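Local coordinates for regulator of polyketide synthase expression (Bifidobacterium adolescentis, PDB 3ONQ), which probably regulates transcription, with polyketide synthase expression as its proposed target, through a PucR-type helix-turn-helix domain at its C-terminal end, at residues L27-L32 with H85-T90; L96-Q101 with S137-E142. All coordinates share one frame; numbering follows the deposited sequence.

Contact 1 (L27-L32 with H85-T90); sequences LAFECL and HVVIGT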
loop_
_atom_site.group_PDB
_atom_site.type_symbol
_atom_site.label_atom_id
_atom_site.label_comp_id
_atom_site.label_asym_id
_atom_site.label_seq_id
_atom_site.Cartn_x
_atom_site.Cartn_y
_atom_site.Cartn_z
ATOM N N LEU B 27 -15.100 -17.195 -3.932
ATOM C CA LEU B 27 -14.300 -16.193 -4.631
ATOM C C LEU B 27 -13.691 -15.192 -3.654
ATOM O O LEU B 27 -12.515 -14.848 -3.761
ATOM C CB LEU B 27 -15.128 -15.462 -5.692
ATOM C CG LEU B 27 -14.421 -14.330 -6.440
ATOM C CD1 LEU B 27 -13.240 -14.859 -7.255
ATOM C CD2 LEU B 27 -15.408 -13.576 -7.351
ATOM N N ALA B 28 -14.490 -14.710 -2.706
ATOM C CA ALA B 28 -13.958 -13.779 -1.720
ATOM C C ALA B 28 -12.892 -14.482 -0.871
ATOM O O ALA B 28 -11.839 -13.916 -0.585
ATOM C CB ALA B 28 -15.062 -13.244 -0.844
ATOM N N PHE B 29 -13.177 -15.721 -0.480
ATOM C CA PHE B 29 -12.216 -16.531 0.260
ATOM C C PHE B 29 -10.887 -16.598 -0.477
ATOM O O PHE B 29 -9.847 -16.253 0.081
ATOM C CB PHE B 29 -12.771 -17.939 0.499
ATOM C CG PHE B 29 -11.838 -18.851 1.262
ATOM C CD1 PHE B 29 -11.724 -18.761 2.642
ATOM C CD2 PHE B 29 -11.102 -19.817 0.600
ATOM C CE1 PHE B 29 -10.889 -19.612 3.347
ATOM C CE2 PHE B 29 -10.253 -20.669 1.293
ATOM C CZ PHE B 29 -10.152 -20.571 2.673
ATOM N N GLU B 30 -10.913 -17.016 -1.740
ATOM C CA GLU B 30 -9.660 -17.156 -2.474
ATOM C C GLU B 30 -8.944 -15.829 -2.657
ATOM O O GLU B 30 -7.716 -15.786 -2.604
ATOM C CB GLU B 30 -9.870 -17.837 -3.833
ATOM C CG GLU B 30 -10.284 -19.291 -3.729
ATOM C CD GLU B 30 -10.511 -19.920 -5.098
ATOM O OE1 GLU B 30 -10.053 -19.330 -6.105
ATOM O OE2 GLU B 30 -11.151 -20.990 -5.160
ATOM N N CYS B 31 -9.695 -14.751 -2.890
ATOM C CA CYS B 31 -9.058 -13.453 -3.034
ATOM C C CYS B 31 -8.324 -13.098 -1.740
ATOM O O CYS B 31 -7.162 -12.714 -1.757
ATOM C CB CYS B 31 -10.071 -12.365 -3.391
ATOM S SG CYS B 31 -10.794 -12.527 -5.061
ATOM N N LEU B 32 -9.012 -13.242 -0.619
ATOM C CA LEU B 32 -8.437 -12.879 0.662
ATOM C C LEU B 32 -7.212 -13.736 0.953
ATOM O O LEU B 32 -6.180 -13.231 1.386
ATOM C CB LEU B 32 -9.475 -13.027 1.777
ATOM C CG LEU B 32 -10.687 -12.095 1.689
ATOM C CD1 LEU B 32 -11.767 -12.512 2.670
ATOM C CD2 LEU B 32 -10.268 -10.639 1.909
ATOM N N HIS B 85 -22.421 -13.313 9.781
ATOM C CA HIS B 85 -21.455 -13.448 8.697
ATOM C C HIS B 85 -20.304 -14.337 9.115
ATOM O O HIS B 85 -19.657 -14.087 10.134
ATOM C CB HIS B 85 -20.920 -12.080 8.290
ATOM C CG HIS B 85 -21.997 -11.081 8.011
ATOM N ND1 HIS B 85 -22.953 -11.274 7.036
ATOM C CD2 HIS B 85 -22.279 -9.886 8.586
ATOM C CE1 HIS B 85 -23.775 -10.240 7.019
ATOM N NE2 HIS B 85 -23.388 -9.384 7.947
ATOM N N VAL B 86 -20.073 -15.389 8.336
ATOM C CA VAL B 86 -18.851 -16.159 8.439
ATOM C C VAL B 86 -18.489 -16.714 7.054
ATOM O O VAL B 86 -19.275 -17.429 6.428
ATOM C CB VAL B 86 -18.943 -17.255 9.533
ATOM C CG1 VAL B 86 -20.073 -18.201 9.246
ATOM C CG2 VAL B 86 -17.616 -18.009 9.663
ATOM N N VAL B 87 -17.315 -16.328 6.562
ATOM C CA VAL B 87 -16.800 -16.832 5.289
ATOM C C VAL B 87 -15.989 -18.083 5.543
ATOM O O VAL B 87 -15.012 -18.059 6.304
ATOM C CB VAL B 87 -15.914 -15.790 4.595
ATOM C CG1 VAL B 87 -15.185 -16.413 3.396
ATOM C CG2 VAL B 87 -16.770 -14.592 4.161
ATOM N N ILE B 88 -16.398 -19.177 4.909
ATOM C CA ILE B 88 -15.770 -20.474 5.133
ATOM C C ILE B 88 -15.186 -20.998 3.839
ATOM O O ILE B 88 -15.805 -20.878 2.784
ATOM C CB ILE B 88 -16.787 -21.488 5.681
ATOM C CG1 ILE B 88 -17.392 -20.959 6.985
ATOM C CG2 ILE B 88 -16.144 -22.868 5.875
ATOM C CD1 ILE B 88 -18.303 -21.941 7.687
ATOM N N GLY B 89 -13.989 -21.566 3.914
ATOM C CA GLY B 89 -13.344 -22.123 2.734
ATOM C C GLY B 89 -12.353 -23.208 3.105
ATOM O O GLY B 89 -11.986 -23.359 4.266
ATOM N N THR B 90 -11.912 -23.975 2.122
ATOM C CA THR B 90 -10.979 -25.052 2.400
ATOM C C THR B 90 -9.640 -24.776 1.759
ATOM O O THR B 90 -9.545 -24.077 0.745
ATOM C CB THR B 90 -11.496 -26.406 1.908
ATOM O OG1 THR B 90 -11.656 -26.353 0.490
ATOM C CG2 THR B 90 -12.833 -26.721 2.551
#
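One face of the Phe29 ring lies flat on Gly89: CA of Gly89 stands 3.5 Å from the ring centroid, only 8° off the ring normal, a CH-pi contact with the strand backbone. Val87 CG1 comes in at the ring's edge, near its plane. This is helix-on-sheet packing in an alpha-beta-alpha sandwich. Residues 27-32 of helix 21-33 cross residues 86-90, on the outermost strand within this chain, at -74°, while helix 67-80 packs against Val86 and Ile88 from the other side. With CG anti to the backbone N (chi1 180°), Phe29 swings its ring away from the helix and over the glycine. The fit depends on the missing side chain, since a CB modelled on Gly89 would fall 2.4 Å from Phe29 CD2. An alanine in place of Phe29 would remove the ring and would probably open a gap over Gly89, costing Leu96 and Leu140 a shared neighbour. No hydrogen bond joins the segments, but Glu25, earlier on the helix, reaches the backbone N of Ile88 through OE2. Near the ring's far end CE2 lies 3.5 Å from the carbonyl O of Thr90, and at its base Phe29 CB lies 4.1 Å from Val87 CG1.

Contact 2 (L96-Q101 with S137-E142); sequences LALACQ and SHALRE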
loop_
_atom_site.group_PDB
_atom_site.type_symbol
_atom_site.label_atom_id
_atom_site.label_comp_id
_atom_site.label_asym_id
_atom_site.label_seq_id
_atom_site.Cartn_x
_atom_site.Cartn_y
_atom_site.Cartn_z
ATOM N N LEU B 96 -10.899 -23.272 6.855
ATOM C CA LEU B 96 -10.683 -21.973 7.490
ATOM C C LEU B 96 -11.997 -21.215 7.515
ATOM O O LEU B 96 -12.744 -21.232 6.540
ATOM C CB LEU B 96 -9.631 -21.143 6.744
ATOM C CG LEU B 96 -8.147 -21.406 7.005
ATOM C CD1 LEU B 96 -7.818 -22.862 6.843
ATOM C CD2 LEU B 96 -7.277 -20.550 6.083
ATOM N N ALA B 97 -12.270 -20.557 8.636
ATOM C CA ALA B 97 -13.485 -19.784 8.804
ATOM C C ALA B 97 -13.130 -18.393 9.292
ATOM O O ALA B 97 -12.435 -18.235 10.303
ATOM C CB ALA B 97 -14.416 -20.462 9.803
ATOM N N LEU B 98 -13.625 -17.394 8.571
ATOM C CA LEU B 98 -13.452 -16.004 8.930
ATOM C C LEU B 98 -14.780 -15.496 9.475
ATOM O O LEU B 98 -15.755 -15.385 8.734
ATOM C CB LEU B 98 -13.076 -15.200 7.693
ATOM C CG LEU B 98 -12.943 -13.692 7.905
ATOM C CD1 LEU B 98 -11.616 -13.374 8.586
ATOM C CD2 LEU B 98 -13.055 -12.972 6.573
ATOM N N ALA B 99 -14.821 -15.188 10.768
ATOM C CA ALA B 99 -16.062 -14.725 11.390
ATOM C C ALA B 99 -16.087 -13.212 11.543
ATOM O O ALA B 99 -15.078 -12.580 11.876
ATOM C CB ALA B 99 -16.267 -15.394 12.750
ATOM N N CYS B 100 -17.249 -12.626 11.308
ATOM C CA CYS B 100 -17.407 -11.210 11.572
ATOM C C CYS B 100 -17.611 -11.032 13.073
ATOM O O CYS B 100 -18.446 -11.705 13.684
ATOM C CB CYS B 100 -18.597 -10.628 10.794
ATOM S SG CYS B 100 -18.849 -8.879 11.156
ATOM N N GLN B 101 -16.834 -10.154 13.684
ATOM C CA GLN B 101 -16.965 -9.984 15.119
ATOM C C GLN B 101 -18.066 -8.987 15.422
ATOM O O GLN B 101 -17.905 -7.786 15.227
ATOM C CB GLN B 101 -15.656 -9.560 15.774
ATOM C CG GLN B 101 -15.844 -9.215 17.250
ATOM C CD GLN B 101 -14.561 -8.821 17.930
ATOM O OE1 GLN B 101 -13.760 -9.675 18.315
ATOM N NE2 GLN B 101 -14.354 -7.519 18.092
ATOM N N SER B 137 -7.965 -10.480 5.174
ATOM C CA SER B 137 -6.924 -11.176 4.408
ATOM C C SER B 137 -5.771 -11.582 5.333
ATOM O O SER B 137 -5.254 -12.694 5.251
ATOM C CB SER B 137 -6.395 -10.288 3.285
ATOM O OG SER B 137 -5.374 -10.951 2.551
ATOM N N HIS B 138 -5.381 -10.666 6.210
ATOM C CA HIS B 138 -4.367 -10.938 7.222
ATOM C C HIS B 138 -4.747 -12.127 8.120
ATOM O O HIS B 138 -3.940 -13.031 8.346
ATOM C CB HIS B 138 -4.140 -9.681 8.081
ATOM C CG HIS B 138 -2.954 -9.775 8.985
ATOM N ND1 HIS B 138 -2.452 -8.695 9.681
ATOM C CD2 HIS B 138 -2.159 -10.830 9.311
ATOM C CE1 HIS B 138 -1.402 -9.074 10.386
ATOM N NE2 HIS B 138 -1.204 -10.366 10.179
ATOM N N ALA B 139 -5.969 -12.117 8.645
ATOM C CA ALA B 139 -6.441 -13.182 9.529
ATOM C C ALA B 139 -6.411 -14.540 8.836
ATOM O O ALA B 139 -5.944 -15.534 9.393
ATOM C CB ALA B 139 -7.867 -12.873 10.043
ATOM N N LEU B 140 -6.920 -14.595 7.615
ATOM C CA LEU B 140 -6.914 -15.853 6.881
ATOM C C LEU B 140 -5.495 -16.343 6.549
ATOM O O LEU B 140 -5.206 -17.533 6.632
ATOM C CB LEU B 140 -7.769 -15.747 5.623
ATOM C CG LEU B 140 -9.275 -15.735 5.921
ATOM C CD1 LEU B 140 -10.105 -15.344 4.685
ATOM C CD2 LEU B 140 -9.695 -17.102 6.417
ATOM N N ARG B 141 -4.612 -15.433 6.169
ATOM C CA ARG B 141 -3.267 -15.840 5.812
ATOM C C ARG B 141 -2.434 -16.266 7.034
ATOM O O ARG B 141 -1.759 -17.288 6.994
ATOM C CB ARG B 141 -2.571 -14.762 4.981
ATOM C CG ARG B 141 -3.101 -14.709 3.545
ATOM C CD ARG B 141 -2.429 -13.631 2.708
ATOM N NE ARG B 141 -0.985 -13.809 2.569
ATOM C CZ ARG B 141 -0.405 -14.522 1.605
ATOM N NH1 ARG B 141 -1.148 -15.140 0.695
ATOM N NH2 ARG B 141 0.918 -14.619 1.545
ATOM N N GLU B 142 -2.495 -15.516 8.128
ATOM C CA GLU B 142 -1.740 -15.938 9.308
ATOM C C GLU B 142 -2.257 -17.284 9.795
ATOM O O GLU B 142 -1.492 -18.098 10.334
ATOM C CB GLU B 142 -1.766 -14.887 10.426
ATOM C CG GLU B 142 -3.140 -14.625 11.052
ATOM C CD GLU B 142 -3.164 -13.309 11.833
ATOM O OE1 GLU B 142 -2.112 -12.902 12.366
ATOM O OE2 GLU B 142 -4.230 -12.666 11.899
#
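Leu140 sets one methyl, CD2, between the bases of two leucines of the strand. It lies 4.1 Å from CB of Leu96 and equally 4.1 Å from CB of Leu98, two residues further along, whose side chains start out on the same face. The CB of Leu140 does not itself aim at the strand. With CG anti to its carbonyl carbon (chi1 -73°), the chain bends in so that its branched end closes the distance. The two strand leucines answer differently. Leu98 holds CG anti to its backbone N (chi1 176°) and brings CD1 alongside the methyl of Ala139, CB to CD1 4.1 Å, so that it touches two successive helix residues. Leu96 instead lays CD2 3.7 Å from the carbonyl O of Leu140, a methyl resting on helix backbone. These pairings belong to the alpha-beta-alpha sandwich: helix 132-149, which follows strand 124-131 directly, lies on the sheet, and its residues 137-142 run roughly antiparallel to residues 96-100, with 151° between directions and axes 9.0 Å apart at their closest. Ala139 also meets Ala58 and Ser127, which carries the same helix over strand 55-61, the neighbour of 94-100, and on to strand 124-131. Helix 21-33 flanks the leucines, Phe29 against Leu96 and Leu32 against both Leu98 and Leu140. The side chains that meet are all aliphatic and buried, and no hydrogen bond joins the two segments. Polar groups of the helix bond elsewhere: Glu142 OE1 forms a salt bridge with Arg130 NH2, and Arg141 NH1 donates to the carbonyl O of Leu33. The nearest pair of CA atoms is that of Leu98 and Leu140, 6.9 Å apart.

How the contacts relate
Both contacts pack helices onto one face of the same sheet, through neighbouring antiparallel strands, and their centres are about 8 Å apart. Contact 1 sits further out, on the outermost strand within the chain, where an exposed threonine borders the buried part. Contact 2 lies deeper, its centre about 10 Å from the centre of the chain, against about 17 Å for contact 1, and all its touching residues are buried. The chemistry follows: aromatic ring on glycine backbone in contact 1, aliphatic side chains packed methyl against CB in contact 2. The strands are joined by backbone hydrogen bonds, including Leu98 N to Val87 O at 2.7 Å. The helices meet where Leu32 O and Ser137 OG probably hydrogen-bond (2.7 Å) and Leu32 CB packs on Leu140 CD1.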